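PDB 6K0P: alpha-1,3-glucanase from Paenibacillus glycanilyticus, which hydrolyses alpha-1,3-glucan, its catalytic domain of glycoside hydrolase family 87 binding calcium and several sugar units. Local coordinates for residues F19-A24 / L169-N174; A74-N79 / D138-L143; E65-S70 / G150-I155. The protein carries 1 engineered substitution. One frame throughout, in Å; residues are numbered along the deposited sequence. Where two conformers were deposited one is given.

Contact 1 of 3, residues F19-A24 / L169-N174; sequences FTIMEA and LLETEN. With CA (calcium ion), chain J.
The antiparallel pairing of strand 20-23 with strand 165-173, in the beta-sandwich domain that precedes the beta-helix, carries Phe19 onto Glu171 at one end and Glu23 onto a calcium ion at the other. Two hydrogen-bonded pairs, Thr20 with Thr172 and Met22 with Leu170, knit the backbones; Thr20 N to Thr172 O measures 2.9 Å. Beyond them, Phe19 CG sits between its own backbone N and carbonyl carbon (chi1 50°), and the ring stacks on the carboxylate of Glu171, the planes 27° apart. Glu171 OE1 lies over one ring face, offset toward the rim, 3.8 Å from Phe19 CG. That carboxylate forms salt bridges through OE2 with Lys326 and Arg350 of the beta-helix, and Tyr348 meets the Phe19 ring edge-to-face. An alanine in place of Phe19 would probably open a gap over the Glu171 carboxylate and leave Tyr348 without its edge-to-face partner. On the face that carries Glu171, Ile21 CG2 touches Leu169 CD2 at 4.0 Å. On the opposite face the Met22 chain bends at chi3 (-64°), and its CE packs 3.8 Å from Thr172 CG2, the two side chains crossing at about a right angle. Glu23 OE1 binds the calcium at 2.3 Å while passing 3.8 Å from Leu169 CB. Glu25, Ser50, Ser53 and Asp168 also bind the ion, a site built from the end of strand 20-23, strand 165-173 and nearby loops, consistent with a galactose-binding-domain-like beta-sandwich, a fold that often carries a structural calcium.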
loop_
_atom_site.group_PDB
_atom_site.type_symbol
_atom_site.label_atom_id
_atom_site.label_comp_id
_atom_site.label_asym_id
_atom_site.label_seq_id
_atom_site.Cartn_x
_atom_site.Cartn_y
_atom_site.Cartn_z
ATOM N N PHE A 19 -0.564 -0.363 16.294
ATOM C CA PHE A 19 -1.442 -1.512 16.205
ATOM C C PHE A 19 -0.640 -2.760 15.878
ATOM O O PHE A 19 0.427 -2.696 15.255
ATOM C CB PHE A 19 -2.556 -1.293 15.174
ATOM C CG PHE A 19 -2.077 -0.811 13.836
ATOM C CD1 PHE A 19 -1.701 -1.713 12.849
ATOM C CD2 PHE A 19 -2.042 0.541 13.549
ATOM C CE1 PHE A 19 -1.278 -1.261 11.604
ATOM C CE2 PHE A 19 -1.622 0.998 12.308
ATOM C CZ PHE A 19 -1.238 0.095 11.337
ATOM N N THR A 20 -1.154 -3.893 16.343
ATOM C CA THR A 20 -0.611 -5.215 16.070
ATOM C C THR A 20 -1.531 -5.898 15.068
ATOM O O THR A 20 -2.757 -5.807 15.183
ATOM C CB THR A 20 -0.587 -6.032 17.364
ATOM O OG1 THR A 20 0.260 -5.375 18.316
ATOM C CG2 THR A 20 -0.061 -7.449 17.124
ATOM N N ILE A 21 -0.944 -6.565 14.078
ATOM C CA ILE A 21 -1.699 -7.303 13.072
ATOM C C ILE A 21 -1.635 -8.786 13.398
ATOM O O ILE A 21 -0.545 -9.354 13.553
ATOM C CB ILE A 21 -1.152 -7.036 11.663
ATOM C CG1 ILE A 21 -1.338 -5.563 11.305
ATOM C CG2 ILE A 21 -1.829 -7.965 10.651
ATOM C CD1 ILE A 21 -0.593 -5.158 10.082
ATOM N N MET A 22 -2.798 -9.424 13.490
ATOM C CA MET A 22 -2.857 -10.852 13.784
ATOM C C MET A 22 -3.687 -11.563 12.729
ATOM O O MET A 22 -4.834 -11.180 12.473
ATOM C CB MET A 22 -3.429 -11.084 15.181
ATOM C CG MET A 22 -2.587 -10.381 16.248
ATOM S SD MET A 22 -2.895 -11.022 17.891
ATOM C CE MET A 22 -4.592 -10.559 18.086
ATOM N N GLU A 23 -3.108 -12.589 12.109
ATOM C CA GLU A 23 -3.818 -13.334 11.076
ATOM C C GLU A 23 -4.825 -14.280 11.712
ATOM O O GLU A 23 -4.518 -14.981 12.683
ATOM C CB GLU A 23 -2.833 -14.142 10.226
ATOM C CG GLU A 23 -1.817 -13.297 9.463
ATOM C CD GLU A 23 -2.427 -12.510 8.314
ATOM O OE1 GLU A 23 -3.623 -12.706 7.995
ATOM O OE2 GLU A 23 -1.692 -11.684 7.729
ATOM N N ALA A 24 -6.037 -14.313 11.147
ATOM C CA ALA A 24 -7.079 -15.172 11.701
ATOM C C ALA A 24 -6.666 -16.634 11.658
ATOM O O ALA A 24 -6.935 -17.393 12.604
ATOM C CB ALA A 24 -8.376 -14.981 10.914
ATOM N N LEU A 169 -7.829 -10.924 9.058
ATOM C CA LEU A 169 -6.892 -10.508 10.088
ATOM C C LEU A 169 -7.618 -9.568 11.033
ATOM O O LEU A 169 -8.696 -9.050 10.727
ATOM C CB LEU A 169 -5.640 -9.826 9.497
ATOM C CG LEU A 169 -5.810 -8.509 8.707
ATOM C CD1 LEU A 169 -6.028 -7.283 9.608
ATOM C CD2 LEU A 169 -4.606 -8.249 7.816
ATOM N N LEU A 170 -6.986 -9.326 12.175
ATOM C CA LEU A 170 -7.459 -8.379 13.174
ATOM C C LEU A 170 -6.312 -7.446 13.528
ATOM O O LEU A 170 -5.219 -7.912 13.866
ATOM C CB LEU A 170 -7.906 -9.147 14.423
ATOM C CG LEU A 170 -8.526 -8.360 15.579
ATOM C CD1 LEU A 170 -9.902 -7.860 15.165
ATOM C CD2 LEU A 170 -8.602 -9.240 16.829
ATOM N N GLU A 171 -6.549 -6.133 13.433
ATOM C CA GLU A 171 -5.666 -5.147 14.049
ATOM C C GLU A 171 -6.131 -4.956 15.477
ATOM O O GLU A 171 -7.337 -4.888 15.733
ATOM C CB GLU A 171 -5.782 -3.770 13.388
ATOM C CG GLU A 171 -5.354 -3.681 11.962
ATOM C CD GLU A 171 -5.509 -2.266 11.420
ATOM O OE1 GLU A 171 -5.455 -1.300 12.209
ATOM O OE2 GLU A 171 -5.685 -2.107 10.205
ATOM N N THR A 172 -5.184 -4.860 16.406
ATOM C CA THR A 172 -5.494 -4.493 17.787
ATOM C C THR A 172 -4.661 -3.283 18.185
ATOM O O THR A 172 -3.506 -3.158 17.778
ATOM C CB THR A 172 -5.277 -5.667 18.759
ATOM O OG1 THR A 172 -3.876 -5.867 18.994
ATOM C CG2 THR A 172 -5.875 -6.945 18.183
ATOM N N GLU A 173 -5.258 -2.372 18.955
ATOM C CA GLU A 173 -4.574 -1.135 19.308
ATOM C C GLU A 173 -5.072 -0.657 20.663
ATOM O O GLU A 173 -6.260 -0.782 20.981
ATOM C CB GLU A 173 -4.822 -0.057 18.238
ATOM C CG GLU A 173 -3.932 1.171 18.373
ATOM C CD GLU A 173 -4.087 2.153 17.222
ATOM O OE1 GLU A 173 -4.667 1.777 16.178
ATOM O OE2 GLU A 173 -3.632 3.303 17.372
ATOM N N ASN A 174 -4.156 -0.104 21.458
ATOM C CA ASN A 174 -4.504 0.585 22.699
ATOM C C ASN A 174 -4.477 2.083 22.400
ATOM O O ASN A 174 -3.412 2.708 22.376
ATOM C CB ASN A 174 -3.528 0.214 23.808
ATOM C CG ASN A 174 -3.919 0.813 25.136
ATOM O OD1 ASN A 174 -5.006 1.373 25.275
ATOM N ND2 ASN A 174 -3.039 0.688 26.131
HETATM CA CA CA J . -5.216 -13.857 6.798
#

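Contact 2 of 3, residues A74-N79 / D138-L143; sequences AFVLRN and DAQLML. With GLC (alpha-D-glucopyranose), chain D.
Phe75 pairs with Leu141 and Leu77 with Ala139 in antiparallel register, each through two backbone hydrogen bonds; Leu77 N to Ala139 O is 2.8 Å. Leu77 O takes two donors, Ala139 N and Asn79 ND2, from opposite faces of its carbonyl plane. Asn79 ND2 lies 3.1 Å from Leu77 O and stands 45° out of that plane, a second grip that fixes the amide against its own strand. Among charged groups, Arg78 and Asp138 meet without a direct salt bridge. Asp138 OD1 lies 3.3 Å from Arg78 CG, and a water 2.8 Å from Arg78 NE, in the guanidinium plane, donates to the same OD1. Each charge has a direct partner elsewhere, Arg78 in Asp168 and Asp138 in Arg350, so the pair probably belongs to a wider electrostatic network reaching the beta-helix. Apolar packing is divided between the two faces. Val76 CG1, anti to the backbone N (chi1 -179°), rests 3.9 Å from Asp138 CB, while Val76 CG2 lies beside Gln140 CG. On the other face, Phe75 CE2 meets Leu143 CD1 at 3.7 Å, the side chains crossing at about a right angle, and Phe101 of the facing sheet packs on Phe75. Sugar binding uses the backbone: Gln140 O accepts from O6 of a glucose unit at 2.8 Å. Glu218 holds this same glucose, making the strand edge part of a glycan pocket between the beta-sandwich and the beta-helix.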
loop_
_atom_site.group_PDB
_atom_site.type_symbol
_atom_site.label_atom_id
_atom_site.label_comp_id
_atom_site.label_asym_id
_atom_site.label_seq_id
_atom_site.Cartn_x
_atom_site.Cartn_y
_atom_site.Cartn_z
ATOM N N ALA A 74 -9.230 -1.145 20.879
ATOM C CA ALA A 74 -9.741 -0.829 19.554
ATOM C C ALA A 74 -9.277 -1.883 18.568
ATOM O O ALA A 74 -8.211 -2.486 18.737
ATOM C CB ALA A 74 -9.265 0.554 19.103
ATOM N N PHE A 75 -10.082 -2.085 17.527
ATOM C CA PHE A 75 -9.931 -3.250 16.661
ATOM C C PHE A 75 -10.305 -2.897 15.234
ATOM O O PHE A 75 -11.260 -2.145 15.003
ATOM C CB PHE A 75 -10.823 -4.402 17.148
ATOM C CG PHE A 75 -10.533 -4.808 18.563
ATOM C CD1 PHE A 75 -9.524 -5.719 18.836
ATOM C CD2 PHE A 75 -11.212 -4.223 19.619
ATOM C CE1 PHE A 75 -9.221 -6.062 20.135
ATOM C CE2 PHE A 75 -10.898 -4.555 20.922
ATOM C CZ PHE A 75 -9.912 -5.484 21.179
ATOM N N VAL A 76 -9.580 -3.474 14.279
ATOM C CA VAL A 76 -9.965 -3.418 12.871
ATOM C C VAL A 76 -10.032 -4.846 12.344
ATOM O O VAL A 76 -9.048 -5.595 12.430
ATOM C CB VAL A 76 -9.020 -2.550 12.023
ATOM C CG1 VAL A 76 -9.501 -2.532 10.568
ATOM C CG2 VAL A 76 -8.956 -1.118 12.580
ATOM N N LEU A 77 -11.191 -5.228 11.816
ATOM C CA LEU A 77 -11.409 -6.563 11.272
ATOM C C LEU A 77 -11.412 -6.484 9.747
ATOM O O LEU A 77 -12.328 -5.905 9.155
ATOM C CB LEU A 77 -12.749 -7.108 11.766
ATOM C CG LEU A 77 -13.002 -8.575 11.443
ATOM C CD1 LEU A 77 -12.173 -9.463 12.381
ATOM C CD2 LEU A 77 -14.490 -8.856 11.575
ATOM N N ARG A 78 -10.395 -7.067 9.109
ATOM C CA ARG A 78 -10.410 -7.208 7.656
ATOM C C ARG A 78 -11.176 -8.476 7.323
ATOM O O ARG A 78 -10.865 -9.555 7.850
ATOM C CB ARG A 78 -9.002 -7.276 7.062
ATOM C CG ARG A 78 -8.985 -7.199 5.525
ATOM C CD ARG A 78 -7.569 -7.111 4.976
ATOM N NE ARG A 78 -7.516 -6.549 3.624
ATOM C CZ ARG A 78 -7.289 -7.257 2.513
ATOM N NH1 ARG A 78 -7.126 -8.580 2.564
ATOM N NH2 ARG A 78 -7.233 -6.637 1.342
ATOM N N ASN A 79 -12.179 -8.336 6.461
ATOM C CA ASN A 79 -13.169 -9.377 6.262
ATOM C C ASN A 79 -13.743 -9.272 4.860
ATOM O O ASN A 79 -13.594 -8.257 4.177
ATOM C CB ASN A 79 -14.298 -9.244 7.297
ATOM C CG ASN A 79 -15.167 -8.025 7.045
ATOM O OD1 ASN A 79 -16.146 -8.098 6.293
ATOM N ND2 ASN A 79 -14.799 -6.890 7.652
ATOM N N ASP A 138 -12.831 -3.514 5.528
ATOM C CA ASP A 138 -12.480 -3.402 6.937
ATOM C C ASP A 138 -13.653 -2.888 7.757
ATOM O O ASP A 138 -14.470 -2.089 7.283
ATOM C CB ASP A 138 -11.324 -2.416 7.150
ATOM C CG ASP A 138 -10.005 -2.897 6.580
ATOM O OD1 ASP A 138 -9.909 -4.048 6.075
ATOM O OD2 ASP A 138 -9.047 -2.091 6.639
ATOM N N ALA A 139 -13.704 -3.328 9.011
ATOM C CA ALA A 139 -14.637 -2.786 9.992
ATOM C C ALA A 139 -13.849 -2.325 11.209
ATOM O O ALA A 139 -12.945 -3.026 11.677
ATOM C CB ALA A 139 -15.655 -3.850 10.416
ATOM N N GLN A 140 -14.195 -1.147 11.726
ATOM C CA GLN A 140 -13.480 -0.519 12.833
ATOM C C GLN A 140 -14.381 -0.451 14.061
ATOM O O GLN A 140 -15.559 -0.097 13.954
ATOM C CB GLN A 140 -13.048 0.909 12.459
ATOM C CG GLN A 140 -12.153 1.017 11.218
ATOM C CD GLN A 140 -12.915 0.888 9.906
ATOM O OE1 GLN A 140 -14.092 1.232 9.818
ATOM N NE2 GLN A 140 -12.244 0.361 8.886
ATOM N N LEU A 141 -13.822 -0.762 15.234
ATOM C CA LEU A 141 -14.626 -0.805 16.452
ATOM C C LEU A 141 -13.770 -0.479 17.667
ATOM O O LEU A 141 -12.680 -1.031 17.829
ATOM C CB LEU A 141 -15.231 -2.199 16.632
ATOM C CG LEU A 141 -16.222 -2.375 17.780
ATOM C CD1 LEU A 141 -17.487 -1.609 17.472
ATOM C CD2 LEU A 141 -16.537 -3.868 17.972
ATOM N N MET A 142 -14.265 0.400 18.530
ATOM C CA MET A 142 -13.620 0.681 19.804
ATOM C C MET A 142 -14.508 0.176 20.928
ATOM O O MET A 142 -15.734 0.321 20.879
ATOM C CB MET A 142 -13.343 2.178 19.980
ATOM C CG MET A 142 -12.685 2.558 21.312
ATOM S SD MET A 142 -11.885 4.181 21.264
ATOM C CE MET A 142 -12.295 4.625 19.584
ATOM N N LEU A 143 -13.886 -0.447 21.928
ATOM C CA LEU A 143 -14.568 -0.963 23.104
ATOM C C LEU A 143 -14.279 -0.051 24.289
ATOM O O LEU A 143 -13.277 0.665 24.313
ATOM C CB LEU A 143 -14.102 -2.392 23.419
ATOM C CG LEU A 143 -14.408 -3.452 22.355
ATOM C CD1 LEU A 143 -14.007 -4.836 22.848
ATOM C CD2 LEU A 143 -15.883 -3.419 21.972
HETATM C C1 GLC D . -18.330 5.623 11.410
HETATM C C2 GLC D . -18.814 4.944 10.144
HETATM C C3 GLC D . -19.326 3.507 10.311
HETATM C C4 GLC D . -18.398 2.777 11.226
HETATM C C5 GLC D . -18.366 3.517 12.530
HETATM C C6 GLC D . -17.571 2.783 13.602
HETATM O O1 GLC D . -19.391 6.099 12.093
HETATM O O2 GLC D . -19.760 5.775 9.525
HETATM O O3 GLC D . -19.156 2.831 9.095
HETATM O O4 GLC D . -18.897 1.489 11.438
HETATM O O5 GLC D . -17.685 4.705 12.260
HETATM O O6 GLC D . -16.233 2.529 13.251
HETATM O O HOH W 1 -7.839 -3.841 4.274
#

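Contact 3 of 3, residues E65-S70 / G150-I155; sequences EFTLTS and GTKIKI
The Phe66 ring has Ile153 O at its edge, in plane, 3.6 Å from Phe66 CD1, and Ile155 CG1 obliquely beside it, 3.8 Å from Phe66 CE1. Ile153 O also accepts from Phe66 N at 2.8 Å, so one carbonyl serves both the backbone N-H and the ring rim. Outside the pair, Met22, Ala24 and Leu170 pack on Phe66. The carboxylate of Glu65 lies against the aliphatic part of Lys152: OE2 is level with its CB and CG, while OE1 comes 3.8 Å from Lys152 CE. Lys152 bends at chi2 (-52°), which lays CD beside Thr67 OG1, and again at chi4; Lys152 NZ, too far from Glu65 for a salt bridge, donates to Thr67 OG1 at 2.7 Å. Thr67 CG2, on the other branch, approaches Gly150 O. Past the end of strand 63-67 the backbones stay joined. Leu68 N bonds to Thr151 O, in its carbonyl plane, and Gly150 N reaches Leu68 O at 2.7 Å from above the plane. Gly150 has a positive phi (94°), at which a side chain would press on the preceding carbonyl. Leu68 points across, its CG 3.8 Å from Ile153 CG1 and its CD1 3.9 Å from Thr151 CB. The result is an amphipathic strand pair: Phe66, Leu68, Ile153 and Ile155 lie in the sandwich interior, whereas Glu65, Thr67 and Lys152 lie on the outer face, where the lysine charge is probably tempered by the threonine hydroxyl and, at longer range, by the glutamate.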
loop_
_atom_site.group_PDB
_atom_site.type_symbol
_atom_site.label_atom_id
_atom_site.label_comp_id
_atom_site.label_asym_id
_atom_site.label_seq_id
_atom_site.Cartn_x
_atom_site.Cartn_y
_atom_site.Cartn_z
ATOM N N GLU A 65 -10.761 -17.489 17.419
ATOM C CA GLU A 65 -10.339 -16.949 18.710
ATOM C C GLU A 65 -8.914 -16.427 18.590
ATOM O O GLU A 65 -7.973 -17.208 18.395
ATOM C CB GLU A 65 -10.417 -18.045 19.768
ATOM C CG GLU A 65 -10.062 -17.571 21.170
ATOM C CD GLU A 65 -10.176 -18.684 22.186
ATOM O OE1 GLU A 65 -9.346 -19.619 22.144
ATOM O OE2 GLU A 65 -11.107 -18.636 23.009
ATOM N N PHE A 66 -8.754 -15.108 18.726
ATOM C CA PHE A 66 -7.449 -14.468 18.784
ATOM C C PHE A 66 -7.018 -14.323 20.238
ATOM O O PHE A 66 -7.837 -14.344 21.159
ATOM C CB PHE A 66 -7.508 -13.057 18.184
ATOM C CG PHE A 66 -7.858 -13.009 16.724
ATOM C CD1 PHE A 66 -9.176 -13.032 16.313
ATOM C CD2 PHE A 66 -6.863 -12.897 15.761
ATOM C CE1 PHE A 66 -9.508 -12.974 14.967
ATOM C CE2 PHE A 66 -7.186 -12.835 14.420
ATOM C CZ PHE A 66 -8.507 -12.869 14.023
ATOM N N THR A 67 -5.712 -14.146 20.436
ATOM C CA THR A 67 -5.162 -13.844 21.754
ATOM C C THR A 67 -4.333 -12.574 21.654
ATOM O O THR A 67 -3.397 -12.499 20.851
ATOM C CB THR A 67 -4.304 -14.999 22.277
ATOM O OG1 THR A 67 -5.100 -16.188 22.339
ATOM C CG2 THR A 67 -3.785 -14.681 23.678
ATOM N N LEU A 68 -4.677 -11.571 22.452
ATOM C CA LEU A 68 -3.928 -10.325 22.389
ATOM C C LEU A 68 -2.478 -10.544 22.809
ATOM O O LEU A 68 -2.192 -11.254 23.778
ATOM C CB LEU A 68 -4.563 -9.284 23.308
ATOM C CG LEU A 68 -5.959 -8.777 22.950
ATOM C CD1 LEU A 68 -6.341 -7.645 23.897
ATOM C CD2 LEU A 68 -6.004 -8.298 21.515
ATOM N N THR A 69 -1.560 -9.925 22.070
ATOM C CA THR A 69 -0.156 -9.886 22.459
ATOM C C THR A 69 0.266 -8.524 22.989
ATOM O O THR A 69 1.412 -8.373 23.437
ATOM C CB THR A 69 0.744 -10.312 21.303
ATOM O OG1 THR A 69 0.477 -9.496 20.159
ATOM C CG2 THR A 69 0.479 -11.766 20.952
ATOM N N SER A 70 -0.630 -7.541 22.952
ATOM C CA SER A 70 -0.464 -6.229 23.566
ATOM C C SER A 70 -1.842 -5.766 24.010
ATOM O O SER A 70 -2.855 -6.248 23.492
ATOM C CB SER A 70 0.120 -5.217 22.566
ATOM O OG SER A 70 1.431 -5.583 22.175
ATOM N N GLY A 150 -2.947 -11.247 26.413
ATOM C CA GLY A 150 -3.449 -12.520 26.888
ATOM C C GLY A 150 -4.956 -12.668 26.859
ATOM O O GLY A 150 -5.459 -13.790 27.009
ATOM N N THR A 151 -5.701 -11.576 26.685
ATOM C CA THR A 151 -7.150 -11.684 26.552
ATOM C C THR A 151 -7.491 -12.474 25.294
ATOM O O THR A 151 -6.868 -12.286 24.244
ATOM C CB THR A 151 -7.754 -10.277 26.421
ATOM O OG1 THR A 151 -7.432 -9.494 27.577
ATOM C CG2 THR A 151 -9.267 -10.336 26.277
ATOM N N LYS A 152 -8.490 -13.355 25.406
ATOM C CA LYS A 152 -9.041 -14.050 24.244
ATOM C C LYS A 152 -10.074 -13.142 23.588
ATOM O O LYS A 152 -11.113 -12.841 24.184
ATOM C CB LYS A 152 -9.711 -15.358 24.661
ATOM C CG LYS A 152 -8.767 -16.411 25.219
ATOM C CD LYS A 152 -7.598 -16.673 24.300
ATOM C CE LYS A 152 -6.936 -18.015 24.630
ATOM N NZ LYS A 152 -5.475 -17.998 24.358
ATOM N N ILE A 153 -9.796 -12.709 22.363
ATOM C CA ILE A 153 -10.716 -11.887 21.587
ATOM C C ILE A 153 -11.283 -12.783 20.501
ATOM O O ILE A 153 -10.566 -13.190 19.576
ATOM C CB ILE A 153 -10.026 -10.653 20.996
ATOM C CG1 ILE A 153 -9.530 -9.717 22.109
ATOM C CG2 ILE A 153 -10.974 -9.918 20.043
ATOM C CD1 ILE A 153 -10.642 -9.099 22.950
ATOM N N LYS A 154 -12.559 -13.123 20.632
ATOM C CA LYS A 154 -13.206 -14.067 19.732
ATOM C C LYS A 154 -14.100 -13.291 18.771
ATOM O O LYS A 154 -14.866 -12.420 19.193
ATOM C CB LYS A 154 -14.007 -15.079 20.554
ATOM C CG LYS A 154 -14.755 -16.109 19.745
ATOM C CD LYS A 154 -15.322 -17.217 20.646
ATOM C CE LYS A 154 -16.293 -16.664 21.677
ATOM N NZ LYS A 154 -17.197 -17.772 22.130
ATOM N N ILE A 155 -13.966 -13.576 17.477
ATOM C CA ILE A 155 -14.876 -13.065 16.460
ATOM C C ILE A 155 -15.840 -14.199 16.173
ATOM O O ILE A 155 -15.408 -15.285 15.777
ATOM C CB ILE A 155 -14.117 -12.668 15.188
ATOM C CG1 ILE A 155 -13.012 -11.659 15.512
ATOM C CG2 ILE A 155 -15.081 -12.115 14.143
ATOM C CD1 ILE A 155 -13.526 -10.360 16.145
#

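In the fold
Contacts 1 and 2 share one antiparallel sheet, in which strand 165-173 lies between strands 20-23 and 72-80; their centres are about 9 Å apart, and Glu171 N probably bonds to Val76 O. Contact 3 belongs to the facing four-stranded sheet, its centre about 9 Å from contact 1 and 13 Å from contact 2. Phe66 packs against Ala24, Leu68 against Thr172, and Leu77 against Ile155, which contributes to the core between the sheets. Along the chain, contact 1 spans contact 3, which in turn spans contact 2. The first and last strands of this beta-sandwich are thus paired, and its sheet bearing contacts 1 and 2 faces the beta-helix, linking calcium site and sugar pocket.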